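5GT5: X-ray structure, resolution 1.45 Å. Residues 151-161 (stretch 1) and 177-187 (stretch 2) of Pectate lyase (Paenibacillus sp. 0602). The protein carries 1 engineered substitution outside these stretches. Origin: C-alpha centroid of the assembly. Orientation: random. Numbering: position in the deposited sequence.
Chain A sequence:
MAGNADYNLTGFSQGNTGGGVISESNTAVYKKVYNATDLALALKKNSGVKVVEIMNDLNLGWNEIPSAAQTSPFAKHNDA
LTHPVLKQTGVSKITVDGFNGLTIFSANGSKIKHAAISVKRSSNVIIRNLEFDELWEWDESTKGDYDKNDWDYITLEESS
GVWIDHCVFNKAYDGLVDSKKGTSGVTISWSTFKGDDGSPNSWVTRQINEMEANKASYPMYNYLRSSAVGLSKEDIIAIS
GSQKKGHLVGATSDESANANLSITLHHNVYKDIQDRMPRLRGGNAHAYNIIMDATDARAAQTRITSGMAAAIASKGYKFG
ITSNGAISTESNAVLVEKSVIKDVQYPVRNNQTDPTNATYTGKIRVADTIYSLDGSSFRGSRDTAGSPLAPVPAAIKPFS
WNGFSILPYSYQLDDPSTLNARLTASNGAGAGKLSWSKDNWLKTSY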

# COMPACT_ATOMS: atom_id res chain seq x y z
N TRP A 151 16.78 -21.95 0.34
CA TRP A 151 16.91 -21.20 -0.90
C TRP A 151 15.58 -21.10 -1.64
O TRP A 151 15.00 -22.15 -2.00
CB TRP A 151 17.89 -21.89 -1.85
CG TRP A 151 19.31 -22.12 -1.38
CD1 TRP A 151 20.01 -21.47 -0.38
CD2 TRP A 151 20.21 -23.07 -1.95
NE1 TRP A 151 21.30 -21.97 -0.31
CE2 TRP A 151 21.44 -22.95 -1.25
CE3 TRP A 151 20.10 -24.01 -2.98
CZ2 TRP A 151 22.56 -23.73 -1.57
CZ3 TRP A 151 21.20 -24.79 -3.29
CH2 TRP A 151 22.41 -24.66 -2.57
N ASP A 152 15.10 -19.88 -1.89
CA ASP A 152 13.85 -19.63 -2.61
C ASP A 152 14.17 -18.64 -3.70
O ASP A 152 15.02 -17.77 -3.50
CB ASP A 152 12.82 -19.00 -1.67
CG ASP A 152 12.79 -19.68 -0.31
OD1 ASP A 152 12.13 -20.70 -0.19
OD2 ASP A 152 13.42 -19.16 0.64
N TYR A 153 13.54 -18.71 -4.87
CA TYR A 153 13.89 -17.73 -5.90
C TYR A 153 13.50 -16.31 -5.50
O TYR A 153 14.29 -15.39 -5.64
CB TYR A 153 13.26 -18.08 -7.24
CG TYR A 153 13.94 -19.20 -7.96
CD1 TYR A 153 15.27 -19.05 -8.39
CD2 TYR A 153 13.26 -20.36 -8.28
CE1 TYR A 153 15.89 -20.08 -9.08
CE2 TYR A 153 13.88 -21.39 -8.98
CZ TYR A 153 15.19 -21.22 -9.38
OH TYR A 153 15.80 -22.26 -10.05
N ILE A 154 12.27 -16.11 -5.05
CA ILE A 154 11.82 -14.77 -4.64
C ILE A 154 11.03 -14.92 -3.36
O ILE A 154 10.11 -15.77 -3.27
CB ILE A 154 10.94 -14.09 -5.70
CG1 ILE A 154 11.71 -13.94 -7.01
CG2 ILE A 154 10.45 -12.73 -5.20
CD1 ILE A 154 10.86 -13.36 -8.16
N THR A 155 11.37 -14.11 -2.36
CA THR A 155 10.61 -14.01 -1.10
C THR A 155 10.22 -12.57 -0.95
O THR A 155 11.06 -11.66 -1.12
CB THR A 155 11.43 -14.45 0.11
OG1 THR A 155 11.86 -15.81 -0.10
CG2 THR A 155 10.61 -14.45 1.36
N LEU A 156 8.95 -12.34 -0.66
CA LEU A 156 8.45 -11.00 -0.42
C LEU A 156 8.13 -10.87 1.07
O LEU A 156 7.39 -11.69 1.62
CB LEU A 156 7.20 -10.75 -1.25
CG LEU A 156 7.30 -11.16 -2.72
CD1 LEU A 156 5.94 -10.96 -3.38
CD2 LEU A 156 8.37 -10.36 -3.44
N GLU A 157 8.64 -9.83 1.72
CA GLU A 157 8.40 -9.65 3.16
C GLU A 157 8.04 -8.22 3.48
O GLU A 157 8.73 -7.29 3.03
CB GLU A 157 9.63 -10.03 4.00
CG GLU A 157 9.96 -11.52 3.94
CD GLU A 157 11.17 -11.90 4.77
OE1 GLU A 157 11.59 -11.09 5.60
OE2 GLU A 157 11.71 -13.02 4.59
N GLU A 158 6.99 -8.06 4.28
CA GLU A 158 6.50 -6.72 4.71
C GLU A 158 6.53 -5.68 3.60
O GLU A 158 6.94 -4.53 3.81
CB GLU A 158 7.21 -6.22 5.96
CG GLU A 158 8.65 -5.94 5.86
CD GLU A 158 9.49 -7.09 6.33
OE1 GLU A 158 8.97 -7.94 7.08
OE2 GLU A 158 10.69 -7.11 5.98
N SER A 159 6.05 -6.09 2.43
CA SER A 159 6.03 -5.27 1.22
C SER A 159 4.59 -5.06 0.74
O SER A 159 3.63 -5.68 1.25
CB SER A 159 6.91 -5.91 0.14
OG SER A 159 8.29 -5.83 0.53
N SER A 160 4.41 -4.15 -0.22
CA SER A 160 3.09 -3.75 -0.69
C SER A 160 3.16 -3.41 -2.16
O SER A 160 3.86 -2.45 -2.51
CB SER A 160 2.62 -2.52 0.09
OG SER A 160 1.32 -2.09 -0.32
N GLY A 161 2.42 -4.14 -3.00
CA GLY A 161 2.41 -3.88 -4.43
C GLY A 161 3.60 -4.49 -5.14
O GLY A 161 4.65 -3.88 -5.25
N VAL A 177 8.03 -18.62 -5.40
CA VAL A 177 7.78 -17.25 -4.97
C VAL A 177 6.93 -17.34 -3.71
O VAL A 177 5.81 -17.88 -3.75
CB VAL A 177 7.04 -16.37 -6.02
CG1 VAL A 177 6.86 -14.95 -5.47
CG2 VAL A 177 7.81 -16.33 -7.36
N ASP A 178 7.47 -16.87 -2.59
CA ASP A 178 6.83 -16.90 -1.28
C ASP A 178 6.51 -15.50 -0.86
O ASP A 178 7.23 -14.54 -1.21
CB ASP A 178 7.74 -17.53 -0.26
CG ASP A 178 7.99 -19.01 -0.52
OD1 ASP A 178 7.22 -19.66 -1.26
OD2 ASP A 178 8.98 -19.55 0.05
N SER A 179 5.43 -15.35 -0.11
CA SER A 179 4.99 -14.04 0.32
C SER A 179 4.71 -14.11 1.80
O SER A 179 3.91 -14.95 2.23
CB SER A 179 3.76 -13.63 -0.48
OG SER A 179 3.44 -12.27 -0.21
N LYS A 180 5.35 -13.24 2.59
CA LYS A 180 5.41 -13.39 4.03
C LYS A 180 5.26 -12.05 4.76
O LYS A 180 5.37 -10.95 4.16
CB LYS A 180 6.79 -13.98 4.41
CG LYS A 180 7.14 -15.34 3.82
CD LYS A 180 8.52 -15.73 4.35
CE LYS A 180 8.97 -17.08 3.82
NZ LYS A 180 10.31 -17.43 4.39
N LYS A 181 5.06 -12.16 6.07
CA LYS A 181 5.08 -11.00 6.95
C LYS A 181 4.14 -9.90 6.46
O LYS A 181 4.52 -8.73 6.35
CB LYS A 181 6.51 -10.53 7.16
CG LYS A 181 7.36 -11.61 7.83
CD LYS A 181 8.78 -11.14 8.08
CE LYS A 181 8.85 -10.18 9.27
NZ LYS A 181 10.24 -9.66 9.49
N GLY A 182 2.90 -10.30 6.17
CA GLY A 182 1.85 -9.35 5.88
C GLY A 182 1.94 -8.70 4.51
O GLY A 182 1.24 -7.72 4.27
N THR A 183 2.78 -9.21 3.63
CA THR A 183 2.87 -8.65 2.29
C THR A 183 1.51 -8.70 1.57
O THR A 183 0.85 -9.73 1.52
CB THR A 183 3.91 -9.39 1.44
OG1 THR A 183 5.21 -9.14 1.99
CG2 THR A 183 3.89 -8.92 -0.02
N SER A 184 1.09 -7.57 1.04
CA SER A 184 -0.18 -7.43 0.31
C SER A 184 0.02 -6.86 -1.09
O SER A 184 1.09 -6.32 -1.42
CB SER A 184 -1.17 -6.55 1.08
OG SER A 184 -0.63 -5.25 1.25
N GLY A 185 -0.98 -7.00 -1.93
CA GLY A 185 -0.97 -6.38 -3.24
C GLY A 185 -0.06 -7.09 -4.24
O GLY A 185 0.64 -6.44 -5.02
N VAL A 186 -0.07 -8.42 -4.24
CA VAL A 186 0.81 -9.18 -5.11
C VAL A 186 0.01 -9.75 -6.28
O VAL A 186 -1.07 -10.31 -6.07
CB VAL A 186 1.46 -10.34 -4.34
CG1 VAL A 186 2.41 -11.15 -5.25
CG2 VAL A 186 2.16 -9.81 -3.09
N THR A 187 0.53 -9.58 -7.50
CA THR A 187 0.02 -10.29 -8.66
C THR A 187 1.15 -11.03 -9.32
O THR A 187 2.20 -10.44 -9.59
CB THR A 187 -0.64 -9.36 -9.69
OG1 THR A 187 -1.81 -8.78 -9.11
CG2 THR A 187 -1.03 -10.13 -10.97
O HOH W 1 12.02 -15.55 5.11
O HOH W 2 3.28 -5.71 4.19
O HOH W 3 -0.97 -3.48 -0.70

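Strands 154-157 and 177-180 run parallel, their axes 4.7 Å apart at closest approach, and exchange backbone hydrogen bonds in the staggered pattern of a parallel ladder. D178 N donates to I154 O (2.9 Å), L156 N to D178 O (2.8 Å) and K180 N to L156 O (2.7 Å). Beyond K180 the second stretch makes a type I' turn to T183, and the register shifts by one. The ladder loosens here: E158 N makes only weak bonds, to K180 O and K181 O (both 3.3 Å). T183 bridges the gap, its OG1 donating to K180 O (2.8 Å) within its own turn while accepting from S159 N (3.2 Å). Pairing then resumes, with S184 N donating to S159 O (3.2 Å) and G161 N to S184 O (3.0 Å).

Waters satisfy groups that do not meet directly. Water 1 donates to E157 OE2 and accepts from K180 NZ, both at 2.6 Å, linking opposite charges; water 3 lies 2.7 Å from both S160 OG and S184 OG. At the turn, K181 NZ forms a salt bridge with E158 OE1 (3.2 Å). Apolar contacts form where I154 CB lies 4.2 Å from V177 CG1, on the face these two share with L156, and where L156 CD1 reaches to 4.0 Å from V186 CG2.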